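PDB 5WIX: p-47 protein from Clostridium botulinum E1 str. 'BoNT E Beluga', which is of unknown function but has a BPI-like TULIP-domain topology, which makes a role in binding lipids or other hydrophobic molecules possible. Local coordinates for residues D24-C29 against S225-E230; S232-L237 against D401-I406; F340-D343 against K348-F351; T418-I421 against C427-G430. One frame throughout, in Å; residues are numbered along the deposited sequence.

Contact 1: D24-C29 against S225-E230; sequences DIVYGC and SSILSE
Ile227, which packs on Val26, and the nearby Ser229 share one donor. NE2 of Gln429 hydrogen-bonds both Ile227 O and Ser229 OG, so the amide nitrogen is held at two points. Ser229 OG also hydrogen-bonds Leu228 O at 2.8 Å, with the hydroxyl above the carbonyl plane. The site belongs to the six-stranded antiparallel sheet at the middle of this BPI-like molecule. The loop ahead of strand 234-238 lies here on one face of strand 25-30. No hydrogen bond joins the two segments, and the contact itself is apolar.

Val26 points toward the loop. Its CG1 is anti to the backbone N (chi1 -178°), and this is the branch that meets Ile227. The isoleucine sends CG1 away from its own carbonyl carbon and runs on extended to CD1 (chi2 -166°). The two side chains cross at about a right angle, with Ile227 CD1 3.6 Å from Val26 CG1 and 4.1 Å from its CB. Ile227 also touches Leu237 of the adjacent strand, and Val26 also touches Ile207 on its other side in the sheet.

Tyr27 points to the other face, where it packs on Ile406 and Trp409. At the start of the strand, Asp24 and Ile25 both face Leu208 and form a classic beta bulge. Gly28 has no side chain, and the loop meets its backbone directly. There one methyl of Leu228, CD2, rests 3.9 Å from Gly28 O and 4.4 Å from Cys29 N.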
loop_
_atom_site.group_PDB
_atom_site.type_symbol
_atom_site.label_atom_id
_atom_site.label_comp_id
_atom_site.label_asym_id
_atom_site.label_seq_id
_atom_site.Cartn_x
_atom_site.Cartn_y
_atom_site.Cartn_z
ATOM N N ASP A 24 -4.931 -4.369 -4.829
ATOM C CA ASP A 24 -3.848 -5.144 -4.173
ATOM C C ASP A 24 -2.920 -4.331 -3.271
ATOM O O ASP A 24 -2.663 -4.696 -2.118
ATOM C CB ASP A 24 -2.984 -5.861 -5.216
ATOM C CG ASP A 24 -3.538 -7.209 -5.602
ATOM O OD1 ASP A 24 -4.172 -7.866 -4.739
ATOM O OD2 ASP A 24 -3.335 -7.597 -6.775
ATOM N N ILE A 25 -2.367 -3.265 -3.827
ATOM C CA ILE A 25 -1.585 -2.318 -3.056
ATOM C C ILE A 25 -2.029 -0.932 -3.479
ATOM O O ILE A 25 -2.130 -0.652 -4.677
ATOM C CB ILE A 25 -0.069 -2.490 -3.290
ATOM C CG1 ILE A 25 0.410 -3.832 -2.761
ATOM C CG2 ILE A 25 0.699 -1.379 -2.609
ATOM C CD1 ILE A 25 1.911 -3.990 -2.798
ATOM N N VAL A 26 -2.325 -0.079 -2.508
ATOM C CA VAL A 26 -2.761 1.282 -2.795
ATOM C C VAL A 26 -1.762 2.250 -2.177
ATOM O O VAL A 26 -1.407 2.089 -1.004
ATOM C CB VAL A 26 -4.179 1.536 -2.248
ATOM C CG1 VAL A 26 -4.655 2.943 -2.578
ATOM C CG2 VAL A 26 -5.143 0.492 -2.788
ATOM N N TYR A 27 -1.284 3.219 -2.963
ATOM C CA TYR A 27 -0.414 4.290 -2.441
ATOM C C TYR A 27 -1.142 5.628 -2.399
ATOM O O TYR A 27 -2.030 5.863 -3.217
ATOM C CB TYR A 27 0.849 4.435 -3.286
ATOM C CG TYR A 27 1.507 3.119 -3.595
ATOM C CD1 TYR A 27 2.493 2.598 -2.771
ATOM C CD2 TYR A 27 1.129 2.401 -4.702
ATOM C CE1 TYR A 27 3.101 1.390 -3.044
ATOM C CE2 TYR A 27 1.706 1.203 -4.999
ATOM C CZ TYR A 27 2.704 0.686 -4.170
ATOM O OH TYR A 27 3.289 -0.534 -4.477
ATOM N N GLY A 28 -0.747 6.505 -1.476
ATOM C CA GLY A 28 -1.401 7.800 -1.339
ATOM C C GLY A 28 -0.542 8.932 -0.791
ATOM O O GLY A 28 0.362 8.713 0.025
ATOM N N CYS A 29 -0.827 10.154 -1.243
ATOM C CA CYS A 29 -0.084 11.339 -0.793
ATOM C C CYS A 29 -0.953 12.602 -0.580
ATOM O O CYS A 29 -1.908 12.871 -1.314
ATOM C CB CYS A 29 1.042 11.659 -1.788
ATOM S SG CYS A 29 2.202 12.952 -1.226
ATOM N N SER A 225 -9.984 6.416 3.303
ATOM C CA SER A 225 -9.358 7.615 3.840
ATOM C C SER A 225 -8.454 7.269 5.016
ATOM O O SER A 225 -7.660 8.096 5.456
ATOM C CB SER A 225 -10.415 8.637 4.265
ATOM O OG SER A 225 -10.650 8.570 5.660
ATOM N N SER A 226 -8.571 6.046 5.525
ATOM C CA SER A 226 -7.690 5.576 6.594
ATOM C C SER A 226 -6.224 5.692 6.201
ATOM O O SER A 226 -5.376 5.902 7.080
ATOM C CB SER A 226 -8.018 4.127 6.976
ATOM O OG SER A 226 -7.147 3.612 7.989
ATOM N N ILE A 227 -5.935 5.583 4.897
ATOM C CA ILE A 227 -4.551 5.497 4.412
ATOM C C ILE A 227 -3.675 6.628 4.941
ATOM O O ILE A 227 -2.517 6.403 5.313
ATOM C CB ILE A 227 -4.479 5.492 2.873
ATOM C CG1 ILE A 227 -5.268 4.316 2.322
ATOM C CG2 ILE A 227 -3.041 5.326 2.404
ATOM C CD1 ILE A 227 -4.990 4.045 0.872
ATOM N N LEU A 228 -4.244 7.832 4.996
ATOM C CA LEU A 228 -3.571 8.987 5.580
ATOM C C LEU A 228 -4.088 9.262 6.992
ATOM O O LEU A 228 -5.109 8.710 7.395
ATOM C CB LEU A 228 -3.772 10.212 4.702
ATOM C CG LEU A 228 -3.462 10.061 3.209
ATOM C CD1 LEU A 228 -4.054 11.238 2.357
ATOM C CD2 LEU A 228 -1.954 9.891 2.994
ATOM N N SER A 229 -3.375 10.108 7.739
ATOM C CA SER A 229 -3.809 10.573 9.068
ATOM C C SER A 229 -3.248 11.953 9.361
ATOM O O SER A 229 -2.434 12.466 8.595
ATOM C CB SER A 229 -3.375 9.604 10.156
ATOM O OG SER A 229 -3.899 8.320 9.883
ATOM N N GLU A 230 -3.673 12.555 10.466
ATOM C CA GLU A 230 -3.215 13.903 10.790
ATOM C C GLU A 230 -1.689 13.926 10.919
ATOM O O GLU A 230 -1.043 14.896 10.504
ATOM C CB GLU A 230 -3.877 14.415 12.079
#

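Contact 2: S232-L237 against D401-I406; sequences SEVGLL and DIINDI
Leu236 and Ile403 form the middle of this contact, and their side chains slide past each other in opposite directions. Leu236 holds CG anti to its backbone N (chi1 -172°), which carries the branch off the strand toward the helix. Its CD1 lies against the start of the isoleucine, 3.4 Å from Ile403 CA and 3.7 Å from Ile403 CG1. The same methyl packs beside Ile402 O at 3.8 Å. The other methyl of the fork, CD2, reaches Ile402 CG2 at 4.3 Å, so the leucine touches two successive helix residues.

Ile403 answers in the reverse sense. With CG1 trans to N and the chain extended beyond it (chi2 162°), its side chain runs back toward the strand. CG1 passes Leu236 CB at 4.1 Å, and CD1 goes on to Val234 CG1 at 4.3 Å. Ile403 thus spans Val234 and Leu236, which point to the same face of the sheet. Tyr27 and Ile428 of the adjacent strands extend this apolar layer.

The hydrogen bond that Ile402 O accepts comes from Asp405 N, at 3.2 Å; the leucine methyl only packs beside this oxygen. The arrangement is helix-on-sheet packing: helix 399-403 sets Ile402 and Ile403 against one face of the central antiparallel sheet of a BPI-like fold.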
loop_
_atom_site.group_PDB
_atom_site.type_symbol
_atom_site.label_atom_id
_atom_site.label_comp_id
_atom_site.label_asym_id
_atom_site.label_seq_id
_atom_site.Cartn_x
_atom_site.Cartn_y
_atom_site.Cartn_z
ATOM N N SER A 232 0.443 11.928 9.409
ATOM C CA SER A 232 1.107 11.331 8.245
ATOM C C SER A 232 0.830 12.000 6.880
ATOM O O SER A 232 -0.326 12.271 6.517
ATOM C CB SER A 232 0.715 9.856 8.164
ATOM O OG SER A 232 -0.688 9.710 8.324
ATOM N N GLU A 233 1.911 12.243 6.131
ATOM C CA GLU A 233 1.859 12.801 4.775
ATOM C C GLU A 233 1.688 11.731 3.697
ATOM O O GLU A 233 0.951 11.930 2.740
ATOM C CB GLU A 233 3.133 13.581 4.476
ATOM C CG GLU A 233 3.633 14.432 5.624
ATOM C CD GLU A 233 4.966 15.083 5.312
ATOM O OE1 GLU A 233 5.645 14.603 4.373
ATOM O OE2 GLU A 233 5.328 16.068 6.000
ATOM N N VAL A 234 2.394 10.608 3.829
ATOM C CA VAL A 234 2.298 9.543 2.829
ATOM C C VAL A 234 1.802 8.241 3.459
ATOM O O VAL A 234 2.117 7.920 4.612
ATOM C CB VAL A 234 3.652 9.300 2.113
ATOM C CG1 VAL A 234 3.564 8.128 1.146
ATOM C CG2 VAL A 234 4.065 10.522 1.348
ATOM N N GLY A 235 0.990 7.514 2.700
ATOM C CA GLY A 235 0.423 6.266 3.153
ATOM C C GLY A 235 0.529 5.176 2.108
ATOM O O GLY A 235 0.676 5.437 0.898
ATOM N N LEU A 236 0.443 3.940 2.602
ATOM C CA LEU A 236 0.577 2.725 1.801
ATOM C C LEU A 236 -0.322 1.658 2.411
ATOM O O LEU A 236 -0.217 1.367 3.605
ATOM C CB LEU A 236 2.043 2.292 1.763
ATOM C CG LEU A 236 2.635 1.171 0.895
ATOM C CD1 LEU A 236 4.051 1.460 0.458
ATOM C CD2 LEU A 236 2.609 -0.141 1.682
ATOM N N LEU A 237 -1.205 1.094 1.595
ATOM C CA LEU A 237 -2.113 0.058 2.066
ATOM C C LEU A 237 -1.915 -1.291 1.373
ATOM O O LEU A 237 -2.172 -1.423 0.168
ATOM C CB LEU A 237 -3.559 0.489 1.878
ATOM C CG LEU A 237 -4.476 -0.380 2.738
ATOM C CD1 LEU A 237 -3.845 -0.527 4.119
ATOM C CD2 LEU A 237 -5.869 0.228 2.840
ATOM N N ASP A 401 12.040 0.677 4.018
ATOM C CA ASP A 401 12.436 0.206 2.698
ATOM C C ASP A 401 11.184 -0.066 1.864
ATOM O O ASP A 401 11.138 0.248 0.667
ATOM C CB ASP A 401 13.309 -1.050 2.800
ATOM C CG ASP A 401 14.783 -0.732 2.997
ATOM O OD1 ASP A 401 15.134 0.462 3.109
ATOM O OD2 ASP A 401 15.593 -1.686 3.040
ATOM N N ILE A 402 10.164 -0.622 2.517
ATOM C CA ILE A 402 8.932 -1.028 1.840
ATOM C C ILE A 402 8.119 0.157 1.347
ATOM O O ILE A 402 7.639 0.147 0.221
ATOM C CB ILE A 402 8.035 -1.888 2.752
ATOM C CG1 ILE A 402 8.504 -3.348 2.734
ATOM C CG2 ILE A 402 6.564 -1.800 2.312
ATOM C CD1 ILE A 402 7.805 -4.238 3.773
ATOM N N ILE A 403 7.952 1.179 2.175
ATOM C CA ILE A 403 7.117 2.272 1.732
ATOM C C ILE A 403 7.841 2.957 0.564
ATOM O O ILE A 403 7.218 3.270 -0.452
ATOM C CB ILE A 403 6.761 3.256 2.887
ATOM C CG1 ILE A 403 5.594 4.158 2.470
ATOM C CG2 ILE A 403 7.970 4.071 3.347
ATOM C CD1 ILE A 403 4.904 4.826 3.637
ATOM N N ASN A 404 9.164 3.086 0.669
ATOM C CA ASN A 404 9.962 3.733 -0.371
ATOM C C ASN A 404 10.255 2.874 -1.615
ATOM O O ASN A 404 10.925 3.328 -2.543
ATOM C CB ASN A 404 11.289 4.206 0.224
ATOM C CG ASN A 404 11.147 5.478 1.039
ATOM O OD1 ASN A 404 10.398 6.380 0.668
ATOM N ND2 ASN A 404 11.870 5.560 2.153
ATOM N N ASP A 405 9.739 1.650 -1.651
ATOM C CA ASP A 405 10.173 0.666 -2.650
ATOM C C ASP A 405 9.576 0.919 -4.026
ATOM O O ASP A 405 10.295 1.039 -5.024
ATOM C CB ASP A 405 9.819 -0.754 -2.181
ATOM C CG ASP A 405 10.458 -1.843 -3.039
ATOM O OD1 ASP A 405 11.691 -2.031 -2.946
ATOM O OD2 ASP A 405 9.725 -2.531 -3.779
ATOM N N ILE A 406 8.257 0.996 -4.078
ATOM C CA ILE A 406 7.593 1.174 -5.361
ATOM C C ILE A 406 7.302 2.655 -5.698
ATOM O O ILE A 406 7.871 3.201 -6.655
ATOM C CB ILE A 406 6.306 0.360 -5.405
ATOM C CG1 ILE A 406 6.638 -1.087 -5.082
ATOM C CG2 ILE A 406 5.696 0.442 -6.771
ATOM C CD1 ILE A 406 7.668 -1.662 -6.015
#

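Contact 3: F340-D343 against K348-F351; sequences FIYD and KVSF
A beta hairpin brings Phe340 to Asp343 alongside Lys348 to Phe351, at the turn end of the long strands 328-343 and 348-363. The strands run antiparallel, with axes 4.5 Å apart. Asp343 N donates to Lys348 O at 3.1 Å, in the carbonyl plane and fairly straight (157° at the hydrogen). The return bond from Lys348 N to Asp343 O is weak, at 3.4 Å. Further along, Ser350 N to Ile341 O is 2.9 Å but bent, and is also weak.

Phe340, Tyr342, Val349 and Phe351 point to one face. The Phe340 side chain crosses Val349 at about a right angle, and its ring atom CE1 faces the fork of Val349, 3.6 Å from CG1 and 3.7 Å from CG2. Phe351 CZ comes to the edge of the Phe340 ring, near its plane. Tyr342 keeps CG anti to its backbone N (chi1 177°). Its CD1 lies 4.2 Å from Val349 CG2, which sits at the ring edge. The hydroxyl of the same ring, Tyr342 OH, bonds Asn344 OD1 in the turn. Strand 414-422 packs on Phe340 and Tyr342, while Phe351 touches helix 240-252.

On the other face Ile341 CG2 rests 3.6 Å from Ser350 CB. Asp343 turns its carboxylate to the turn, where Asn346 ND2 and Lys345 N bind it. The chemistry is therefore divided: a largely aromatic, apolar face meets strand 414-422 and helix 240-252, while polar groups from both faces tie the turn to the strand end.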
loop_
_atom_site.group_PDB
_atom_site.type_symbol
_atom_site.label_atom_id
_atom_site.label_comp_id
_atom_site.label_asym_id
_atom_site.label_seq_id
_atom_site.Cartn_x
_atom_site.Cartn_y
_atom_site.Cartn_z
ATOM N N PHE A 340 -1.410 -8.502 16.775
ATOM C CA PHE A 340 -0.503 -7.511 16.205
ATOM C C PHE A 340 -0.098 -6.501 17.261
ATOM O O PHE A 340 -0.887 -6.161 18.133
ATOM C CB PHE A 340 -1.168 -6.810 15.022
ATOM C CG PHE A 340 -0.407 -5.621 14.500
ATOM C CD1 PHE A 340 0.567 -5.778 13.526
ATOM C CD2 PHE A 340 -0.698 -4.342 14.947
ATOM C CE1 PHE A 340 1.257 -4.681 13.031
ATOM C CE2 PHE A 340 -0.019 -3.244 14.452
ATOM C CZ PHE A 340 0.956 -3.411 13.495
ATOM N N ILE A 341 1.137 -6.027 17.175
ATOM C CA ILE A 341 1.720 -5.146 18.184
ATOM C C ILE A 341 2.689 -4.216 17.494
ATOM O O ILE A 341 3.610 -4.663 16.806
ATOM C CB ILE A 341 2.471 -5.931 19.292
ATOM C CG1 ILE A 341 1.493 -6.443 20.345
ATOM C CG2 ILE A 341 3.552 -5.052 19.959
ATOM C CD1 ILE A 341 0.773 -5.338 21.026
ATOM N N TYR A 342 2.501 -2.917 17.658
ATOM C CA TYR A 342 3.428 -2.029 16.995
ATOM C C TYR A 342 4.172 -1.155 17.979
ATOM O O TYR A 342 3.599 -0.592 18.914
ATOM C CB TYR A 342 2.715 -1.189 15.966
ATOM C CG TYR A 342 3.635 -0.199 15.297
ATOM C CD1 TYR A 342 4.640 -0.622 14.430
ATOM C CD2 TYR A 342 3.501 1.163 15.535
ATOM C CE1 TYR A 342 5.478 0.287 13.821
ATOM C CE2 TYR A 342 4.331 2.071 14.936
ATOM C CZ TYR A 342 5.316 1.634 14.078
ATOM O OH TYR A 342 6.141 2.558 13.484
ATOM N N ASP A 343 5.476 -1.077 17.773
ATOM C CA ASP A 343 6.325 -0.300 18.644
ATOM C C ASP A 343 6.725 0.929 17.856
ATOM O O ASP A 343 7.510 0.831 16.917
ATOM C CB ASP A 343 7.534 -1.116 19.092
ATOM C CG ASP A 343 8.624 -0.266 19.709
ATOM O OD1 ASP A 343 8.313 0.772 20.325
ATOM O OD2 ASP A 343 9.805 -0.642 19.580
ATOM N N LYS A 348 8.945 -1.609 15.081
ATOM C CA LYS A 348 8.917 -3.075 15.064
ATOM C C LYS A 348 7.484 -3.632 15.060
ATOM O O LYS A 348 6.662 -3.244 15.890
ATOM C CB LYS A 348 9.678 -3.635 16.278
ATOM C CG LYS A 348 11.191 -3.342 16.304
ATOM C CD LYS A 348 11.874 -3.860 15.032
ATOM C CE LYS A 348 13.371 -3.551 15.019
ATOM N NZ LYS A 348 14.056 -4.200 13.856
ATOM N N VAL A 349 7.192 -4.546 14.139
ATOM C CA VAL A 349 5.918 -5.271 14.164
ATOM C C VAL A 349 6.074 -6.629 14.870
ATOM O O VAL A 349 7.030 -7.373 14.643
ATOM C CB VAL A 349 5.353 -5.469 12.744
ATOM C CG1 VAL A 349 4.297 -6.571 12.722
ATOM C CG2 VAL A 349 4.779 -4.151 12.219
ATOM N N SER A 350 5.111 -6.953 15.721
ATOM C CA SER A 350 5.275 -7.979 16.740
ATOM C C SER A 350 3.958 -8.702 16.889
ATOM O O SER A 350 2.894 -8.120 16.689
ATOM C CB SER A 350 5.696 -7.312 18.060
ATOM O OG SER A 350 5.629 -8.195 19.169
ATOM N N PHE A 351 4.006 -9.973 17.226
ATOM C CA PHE A 351 2.787 -10.669 17.609
ATOM C C PHE A 351 2.991 -11.375 18.930
ATOM O O PHE A 351 3.963 -12.131 19.127
ATOM C CB PHE A 351 2.357 -11.667 16.550
ATOM C CG PHE A 351 2.139 -11.057 15.206
ATOM C CD1 PHE A 351 0.842 -10.855 14.723
ATOM C CD2 PHE A 351 3.216 -10.683 14.412
ATOM C CE1 PHE A 351 0.638 -10.307 13.481
ATOM C CE2 PHE A 351 3.016 -10.129 13.152
ATOM C CZ PHE A 351 1.725 -9.939 12.692
#

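Contact 4: T418-I421 against C427-G430; sequences TNII and CIQG
Gln429 O faces both Thr418 and Asn419, a classic beta bulge in the hairpin of strands 414-422 and 426-432. Three donors converge on this one carbonyl. Thr418 N is modelled at 2.5 Å from Gln429 O, too short to be read literally at this resolution. Thr418 OG1, placed between its own N and carbonyl carbon (chi1 56°), adds a weak bond at 3.1 Å. Asn419 N adds another weak one, at 3.3 Å.

The rest of the ladder is regular. Gln429 N donates to Asn419 O at 2.9 Å, nearly along the C=O axis. Ile421 and Cys427 satisfy each other twice: Ile421 N to Cys427 O is 2.7 Å and Cys427 N to Ile421 O is 2.8 Å. Between these pairs, Ile420 CA approaches Cys427 O in a CA-H...O contact of 3.2 Å.

The Gln429 side chain, extended beyond CG, crosses Ile421 obliquely on the face it shares with Asn419. Ile421 CD1 meets Gln429 OE1 at 3.9 Å, while NE2 is taken up by Ile227 O and Ser229 OG. The backbone thus pairs the two strands, and the side-chain amide adds a tie to the loop.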
loop_
_atom_site.group_PDB
_atom_site.type_symbol
_atom_site.label_atom_id
_atom_site.label_comp_id
_atom_site.label_asym_id
_atom_site.label_seq_id
_atom_site.Cartn_x
_atom_site.Cartn_y
_atom_site.Cartn_z
ATOM N N THR A 418 5.555 6.837 10.438
ATOM C CA THR A 418 4.840 7.384 11.593
ATOM C C THR A 418 3.906 6.398 12.285
ATOM O O THR A 418 3.652 6.516 13.484
ATOM C CB THR A 418 4.034 8.594 11.189
ATOM O OG1 THR A 418 3.141 8.234 10.120
ATOM C CG2 THR A 418 4.980 9.688 10.730
ATOM N N ASN A 419 3.377 5.443 11.526
ATOM C CA ASN A 419 2.574 4.390 12.124
ATOM C C ASN A 419 2.382 3.203 11.198
ATOM O O ASN A 419 2.489 3.315 9.977
ATOM C CB ASN A 419 1.205 4.920 12.555
ATOM C CG ASN A 419 0.596 4.104 13.688
ATOM O OD1 ASN A 419 1.316 3.515 14.495
ATOM N ND2 ASN A 419 -0.736 4.060 13.749
ATOM N N ILE A 420 2.102 2.062 11.812
ATOM C CA ILE A 420 1.790 0.844 11.094
ATOM C C ILE A 420 0.483 0.302 11.665
ATOM O O ILE A 420 0.298 0.259 12.903
ATOM C CB ILE A 420 2.946 -0.176 11.220
ATOM C CG1 ILE A 420 4.194 0.430 10.553
ATOM C CG2 ILE A 420 2.539 -1.543 10.678
ATOM C CD1 ILE A 420 5.308 -0.525 10.216
ATOM N N ILE A 421 -0.453 -0.051 10.788
ATOM C CA ILE A 421 -1.716 -0.541 11.293
ATOM C C ILE A 421 -2.123 -1.794 10.596
ATOM O O ILE A 421 -2.079 -1.898 9.371
ATOM C CB ILE A 421 -2.872 0.482 11.146
ATOM C CG1 ILE A 421 -2.572 1.793 11.882
ATOM C CG2 ILE A 421 -4.166 -0.099 11.697
ATOM C CD1 ILE A 421 -1.998 2.886 11.005
ATOM N N CYS A 427 -1.196 -1.424 6.780
ATOM C CA CYS A 427 -1.031 -0.034 6.400
ATOM C C CYS A 427 0.205 0.558 7.025
ATOM O O CYS A 427 0.402 0.489 8.252
ATOM C CB CYS A 427 -2.253 0.791 6.807
ATOM S SG CYS A 427 -2.098 2.590 6.479
ATOM N N ILE A 428 1.030 1.150 6.171
ATOM C CA ILE A 428 2.238 1.836 6.609
ATOM C C ILE A 428 2.064 3.330 6.304
ATOM O O ILE A 428 1.550 3.658 5.242
ATOM C CB ILE A 428 3.496 1.272 5.904
ATOM C CG1 ILE A 428 3.625 -0.221 6.181
ATOM C CG2 ILE A 428 4.729 2.003 6.362
ATOM C CD1 ILE A 428 4.699 -0.965 5.347
ATOM N N GLN A 429 2.490 4.197 7.225
ATOM C CA GLN A 429 2.337 5.647 7.123
ATOM C C GLN A 429 3.623 6.375 7.504
ATOM O O GLN A 429 4.341 5.942 8.407
ATOM C CB GLN A 429 1.210 6.159 8.032
ATOM C CG GLN A 429 -0.203 5.721 7.673
ATOM C CD GLN A 429 -1.220 6.156 8.716
ATOM O OE1 GLN A 429 -0.866 6.474 9.873
ATOM N NE2 GLN A 429 -2.495 6.183 8.319
ATOM N N GLY A 430 3.889 7.512 6.859
ATOM C CA GLY A 430 5.111 8.251 7.138
ATOM C C GLY A 430 5.138 9.687 6.656
ATOM O O GLY A 430 4.177 10.159 6.057
#

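Contacts 1, 2 and 4 lie in the buried middle of the molecule and meet in one sheet. Contact 1 lays a loop on one face of it, contact 2 a short helix on the other, and contact 4 pairs its last two strands. Strand 25-30 bonds strand 234-238 through Val26 O and Leu237 N, and strand 234-238 bonds strand 426-432 through Leu236 O and Ile428 N. Contact 3, in a different sheet, is only partly buried. It touches contact 4 where Phe340 and Tyr342 pack on Ile420. Contacts 1 and 2 are apolar across their segments, whereas contacts 3 and 4 are hairpins paired through backbone hydrogen bonds.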